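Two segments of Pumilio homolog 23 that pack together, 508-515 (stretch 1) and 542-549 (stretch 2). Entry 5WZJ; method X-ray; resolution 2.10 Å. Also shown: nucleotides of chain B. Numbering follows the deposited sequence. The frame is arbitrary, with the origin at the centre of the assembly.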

# COMPACT_ATOMS: atom_id res chain seq x y z
N THR A 508 7.01 21.27 7.71
CA THR A 508 8.23 21.88 7.21
C THR A 508 8.69 23.01 8.12
O THR A 508 9.90 23.16 8.37
N VAL A 509 7.76 23.82 8.64
CA VAL A 509 8.13 24.86 9.60
C VAL A 509 8.83 24.25 10.80
O VAL A 509 9.87 24.72 11.25
N GLU A 510 8.25 23.17 11.34
CA GLU A 510 8.83 22.45 12.47
C GLU A 510 10.26 22.01 12.18
O GLU A 510 11.13 22.10 13.05
N LYS A 511 10.48 21.41 11.01
CA LYS A 511 11.78 20.82 10.74
C LYS A 511 12.81 21.89 10.38
O LYS A 511 13.99 21.73 10.69
N CYS A 512 12.37 22.99 9.76
CA CYS A 512 13.25 24.15 9.64
C CYS A 512 13.64 24.68 11.01
O CYS A 512 14.82 24.90 11.29
N PHE A 513 12.64 24.89 11.87
CA PHE A 513 12.90 25.41 13.21
C PHE A 513 13.93 24.54 13.93
O PHE A 513 14.90 25.05 14.51
N ASP A 514 13.74 23.22 13.88
CA ASP A 514 14.66 22.32 14.57
C ASP A 514 16.08 22.41 14.04
O ASP A 514 17.04 22.23 14.80
N ALA A 515 16.25 22.71 12.75
CA ALA A 515 17.57 22.76 12.15
C ALA A 515 18.23 24.14 12.25
O ALA A 515 19.35 24.31 11.74
N PRO A 542 -2.47 24.21 17.01
CA PRO A 542 -2.19 24.01 18.44
C PRO A 542 -0.90 23.26 18.71
O PRO A 542 -0.14 23.64 19.60
N TYR A 543 -0.61 22.20 17.94
CA TYR A 543 0.63 21.48 18.18
C TYR A 543 1.84 22.30 17.78
O TYR A 543 2.89 22.26 18.44
N LEU A 544 1.74 23.06 16.68
CA LEU A 544 2.85 23.91 16.27
C LEU A 544 3.10 25.01 17.29
O LEU A 544 4.25 25.29 17.67
N LEU A 545 2.02 25.66 17.76
CA LEU A 545 2.17 26.75 18.72
C LEU A 545 2.78 26.26 20.02
O LEU A 545 3.58 26.97 20.63
N ARG A 546 2.46 25.03 20.44
CA ARG A 546 3.00 24.48 21.68
C ARG A 546 4.45 24.04 21.51
O ARG A 546 5.28 24.29 22.39
N LYS A 547 4.77 23.38 20.40
CA LYS A 547 6.12 22.85 20.21
C LYS A 547 7.15 23.97 20.08
O LYS A 547 8.29 23.82 20.54
N LEU A 548 6.79 25.08 19.44
CA LEU A 548 7.67 26.24 19.33
C LEU A 548 7.48 27.24 20.46
O LEU A 548 8.19 28.24 20.50
N ASP A 549 6.53 27.00 21.37
CA ASP A 549 6.25 27.88 22.51
C ASP A 549 6.03 29.32 22.05
O ASP A 549 6.68 30.25 22.52

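Two nearly parallel helices, their axes 11.0 Å apart and 11° from alignment, meet through side chains that sort into an apolar layer and a polar one. Glu510 gives the most surface. Its CA-to-CB bond points sideways, yet with chi1 at -99°, between wells, and chi2 t, the carboxylate reaches stretch 2. There the two oxygens have separate work: Glu510 OE2 accepts a hydrogen bond from Tyr543 OH at 2.9 Å, while Glu510 OE1 accepts two from G1, from N1 at 2.9 Å and from N2 at 3.1 Å. One carboxylate therefore serves both the helix contact and the base. Lower on the same side chain, Glu510 CG rests 3.5 Å from Leu544 CD1.

Leu548 leads the apolar layer. It points toward stretch 1 in an m, p rotamer and sets Leu548 CG over one face of the Phe513 ring, 3.6 Å from the centroid and only 8° off the normal, a CH-pi contact. Phe513, chi1 t, also points in, as does Val509, whose CG1 lies 4.4 Å from both Leu548 CD2 and Leu544 CD2.

Lys547 closes the polar side, its NZ 2.9 Å from Asp514 OD2 in a salt bridge. The rule: a long side chain starting sideways can still cover the most surface.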

# COMPACT_ATOMS: atom_id res chain seq x y z
CB THR A 508 8.01 22.36 5.78
OG1 THR A 508 7.48 21.29 4.98
CG2 THR A 508 9.33 22.85 5.17
CB VAL A 509 6.88 25.66 10.02
CG1 VAL A 509 7.25 26.65 11.13
CG2 VAL A 509 6.29 26.39 8.82
CB GLU A 510 8.01 21.21 12.76
CG GLU A 510 7.02 21.27 13.86
CD GLU A 510 6.22 20.00 13.90
OE1 GLU A 510 5.27 19.88 13.09
OE2 GLU A 510 6.60 19.10 14.69
CB LYS A 511 11.63 19.76 9.65
CG LYS A 511 10.63 18.69 10.09
CD LYS A 511 10.59 17.47 9.21
CE LYS A 511 9.52 16.49 9.72
NZ LYS A 511 9.38 15.29 8.84
CB CYS A 512 12.58 25.25 8.83
SG CYS A 512 12.44 24.91 7.06
CB PHE A 513 11.59 25.48 14.00
CG PHE A 513 11.71 26.18 15.32
CD1 PHE A 513 12.07 25.48 16.46
CD2 PHE A 513 11.45 27.54 15.43
CE1 PHE A 513 12.18 26.12 17.69
CE2 PHE A 513 11.54 28.19 16.66
CZ PHE A 513 11.91 27.47 17.79
CB ASP A 514 14.15 20.88 14.46
CG ASP A 514 13.01 20.59 15.43
OD1 ASP A 514 12.76 21.41 16.34
OD2 ASP A 514 12.37 19.53 15.29
CB ALA A 515 17.48 22.33 10.68
CB PRO A 542 -3.42 23.23 18.92
CG PRO A 542 -4.51 23.69 18.02
CD PRO A 542 -3.87 23.89 16.68
CB TYR A 543 0.61 20.14 17.44
CG TYR A 543 1.98 19.52 17.38
CD1 TYR A 543 2.52 18.85 18.47
CD2 TYR A 543 2.75 19.62 16.23
CE1 TYR A 543 3.80 18.29 18.41
CE2 TYR A 543 4.02 19.07 16.16
CZ TYR A 543 4.54 18.40 17.25
OH TYR A 543 5.80 17.85 17.17
CB LEU A 544 2.55 24.51 14.90
CG LEU A 544 3.76 25.00 14.13
CD1 LEU A 544 4.74 23.86 14.04
CD2 LEU A 544 3.35 25.46 12.74
CB LEU A 545 0.80 27.41 18.98
CG LEU A 545 0.21 28.22 17.81
CD1 LEU A 545 -1.26 28.55 18.05
CD2 LEU A 545 1.00 29.50 17.58
CB ARG A 546 2.15 23.29 22.15
CG ARG A 546 1.03 23.64 23.13
CD ARG A 546 0.29 22.39 23.63
NE ARG A 546 -0.68 21.87 22.65
CZ ARG A 546 -0.51 20.76 21.93
NH1 ARG A 546 -1.45 20.38 21.07
NH2 ARG A 546 0.59 20.03 22.05
CB LYS A 547 6.16 21.95 18.98
CG LYS A 547 7.49 21.23 18.74
CD LYS A 547 7.54 20.71 17.30
CE LYS A 547 8.62 19.66 17.09
NZ LYS A 547 9.93 20.25 16.72
CB LEU A 548 7.49 26.93 17.98
CG LEU A 548 8.25 26.34 16.77
CD1 LEU A 548 7.99 24.85 16.61
CD2 LEU A 548 7.92 27.08 15.47
CB ASP A 549 7.37 27.80 23.56
CG ASP A 549 7.02 28.54 24.84
OD1 ASP A 549 5.83 28.86 25.05
OD2 ASP A 549 7.94 28.80 25.63
O5' G B 1 -3.42 13.64 13.29
C5' G B 1 -4.40 14.51 12.74
C4' G B 1 -3.78 15.58 11.87
O4' G B 1 -3.03 16.51 12.70
C3' G B 1 -2.78 15.10 10.82
O3' G B 1 -3.41 14.64 9.64
C2' G B 1 -1.91 16.34 10.60
O2' G B 1 -2.55 17.25 9.72
C1' G B 1 -1.89 16.96 12.01
N9 G B 1 -0.68 16.57 12.76
C8 G B 1 -0.49 15.43 13.52
N7 G B 1 0.69 15.36 14.07
C5 G B 1 1.33 16.52 13.64
C6 G B 1 2.65 16.99 13.91
O6 G B 1 3.53 16.46 14.60
N1 G B 1 2.89 18.21 13.27
C2 G B 1 1.99 18.89 12.48
N2 G B 1 2.42 20.05 11.96
N3 G B 1 0.76 18.46 12.23
C4 G B 1 0.50 17.28 12.83